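Local coordinates for protein RNA silencing suppressor p19 (Carnation Italian ringspot virus, PDB 1RPU) that suppresses RNA silencing in the plant host by binding short interfering RNAs as a homodimer, selecting them by the length of their duplex, at residues C[85-90]-C[136-141]. Numbering follows the deposited sequence.
Sequences RVLGSW and MAIRSK
Trp90 and Ala137 meet at the apolar centre, where the outer six-membered ring of the indole reaches helix 130-145. Trp90 CH2 lies 3.6 Å from Ala137 CB and 3.9 Å from Ile138 CB. The backbone N of Ile138 sits at the ring edge, near its plane. Ile138 CD1 rises over one face, displaced toward the rim. Leu87 closes the apolar part: its CD2 lies 4.1 Å from Ile138 CD1 and 3.9 Å from Lys141 CG. Trp63 packs edge-to-face with Trp90, so the indole bridges the helix and the sheet.

Lys141 carries the contact outward to its polar edge. Its CG is anti to the backbone N (chi1 -178°) and the chain beyond is extended. The methylenes therefore run past Leu87 and Trp90, and the ammonium arrives beside the backbone of Val86 and Leu87. There Lys141 NZ donates to Val86 O at 3.0 Å, a tentative bond because the position of that oxygen is less certain. A water accepts from Lys141 NZ at 3.0 Å and donates to Leu87 O. Trp90 NE1 is also near Lys141 NZ, at 3.4 Å, but both are donors and do not bond. Glu61 of strand 58-65 forms a salt bridge with Lys141, accepts a hydrogen bond from Ser89 OG and a weak one from Trp90 NE1.

The contact joins residues 86-90 to the long helix 130-145, on one side of the antiparallel sheet. Its chemistry implies a buried lysine whose charge is probably balanced by Glu61 and eased by the water, which would probably favour the charged form.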
# COMPACT_ATOMS: atom_id res chain seq x y z
N ARG C 85 -9.75 6.38 18.45
CA ARG C 85 -9.25 7.74 18.46
C ARG C 85 -8.42 8.09 17.22
O ARG C 85 -8.71 9.08 16.54
CB ARG C 85 -8.44 7.97 19.72
CG ARG C 85 -7.81 9.35 19.84
CD ARG C 85 -6.92 9.42 21.06
NE ARG C 85 -5.56 8.97 20.77
CZ ARG C 85 -4.65 9.73 20.16
NH1 ARG C 85 -4.97 10.97 19.80
NH2 ARG C 85 -3.43 9.25 19.92
N VAL C 86 -7.41 7.29 16.91
CA VAL C 86 -6.57 7.57 15.76
C VAL C 86 -7.31 7.36 14.43
O VAL C 86 -6.93 7.93 13.41
CB VAL C 86 -5.25 6.73 15.81
CG1 VAL C 86 -4.64 6.85 17.19
CG2 VAL C 86 -5.51 5.28 15.49
N LEU C 87 -8.37 6.55 14.43
CA LEU C 87 -9.12 6.35 13.19
C LEU C 87 -9.82 7.64 12.80
O LEU C 87 -10.27 7.79 11.67
CB LEU C 87 -10.16 5.22 13.32
CG LEU C 87 -9.60 3.80 13.06
CD1 LEU C 87 -10.70 2.78 13.00
CD2 LEU C 87 -8.85 3.79 11.73
N GLY C 88 -9.89 8.58 13.74
CA GLY C 88 -10.53 9.86 13.45
C GLY C 88 -9.53 10.91 13.00
O GLY C 88 -9.85 12.10 12.87
N SER C 89 -8.30 10.45 12.80
CA SER C 89 -7.18 11.27 12.36
C SER C 89 -7.57 12.03 11.09
O SER C 89 -7.14 13.17 10.86
CB SER C 89 -6.00 10.33 12.10
OG SER C 89 -4.84 11.02 11.71
N TRP C 90 -8.37 11.39 10.24
CA TRP C 90 -8.85 12.01 9.01
C TRP C 90 -10.11 11.31 8.54
O TRP C 90 -10.46 10.25 9.03
CB TRP C 90 -7.80 11.97 7.90
CG TRP C 90 -7.30 10.62 7.59
CD1 TRP C 90 -6.25 9.98 8.17
CD2 TRP C 90 -7.86 9.70 6.64
NE1 TRP C 90 -6.11 8.72 7.65
CE2 TRP C 90 -7.09 8.52 6.71
CE3 TRP C 90 -8.93 9.76 5.75
CZ2 TRP C 90 -7.36 7.40 5.91
CZ3 TRP C 90 -9.20 8.64 4.95
CH2 TRP C 90 -8.42 7.48 5.04
N MET C 136 -10.01 2.74 0.32
CA MET C 136 -8.90 1.81 0.47
C MET C 136 -8.02 2.22 1.65
O MET C 136 -7.61 1.38 2.45
CB MET C 136 -8.03 1.77 -0.79
CG MET C 136 -8.60 0.99 -1.94
SD MET C 136 -8.91 -0.71 -1.48
CE MET C 136 -7.30 -1.29 -0.94
N ALA C 137 -7.74 3.52 1.74
CA ALA C 137 -6.89 4.01 2.82
C ALA C 137 -7.49 3.77 4.19
O ALA C 137 -6.79 3.34 5.10
CB ALA C 137 -6.59 5.49 2.63
N ILE C 138 -8.78 4.03 4.37
CA ILE C 138 -9.33 3.84 5.69
C ILE C 138 -9.31 2.37 6.06
O ILE C 138 -9.05 2.03 7.20
CB ILE C 138 -10.78 4.43 5.83
CG1 ILE C 138 -11.21 4.41 7.31
CG2 ILE C 138 -11.80 3.68 4.96
CD1 ILE C 138 -10.33 5.28 8.22
N ARG C 139 -9.56 1.49 5.10
CA ARG C 139 -9.54 0.06 5.39
C ARG C 139 -8.10 -0.42 5.67
O ARG C 139 -7.87 -1.13 6.65
CB ARG C 139 -10.14 -0.73 4.23
CG ARG C 139 -11.55 -0.34 3.92
CD ARG C 139 -12.30 -1.49 3.27
NE ARG C 139 -12.26 -2.68 4.11
CZ ARG C 139 -12.80 -3.85 3.78
NH1 ARG C 139 -13.44 -3.97 2.62
NH2 ARG C 139 -12.69 -4.89 4.60
N SER C 140 -7.15 -0.04 4.82
CA SER C 140 -5.77 -0.44 5.05
C SER C 140 -5.38 0.02 6.43
O SER C 140 -4.80 -0.72 7.21
CB SER C 140 -4.86 0.18 4.00
OG SER C 140 -5.24 -0.27 2.70
N LYS C 141 -5.70 1.26 6.75
CA LYS C 141 -5.37 1.77 8.07
C LYS C 141 -5.85 0.83 9.19
O LYS C 141 -5.05 0.41 10.03
CB LYS C 141 -5.97 3.17 8.25
CG LYS C 141 -5.64 3.83 9.59
CD LYS C 141 -5.98 5.31 9.58
CE LYS C 141 -5.57 5.99 10.87
NZ LYS C 141 -5.69 7.47 10.77
O HOH W 1 -8.38 7.75 9.40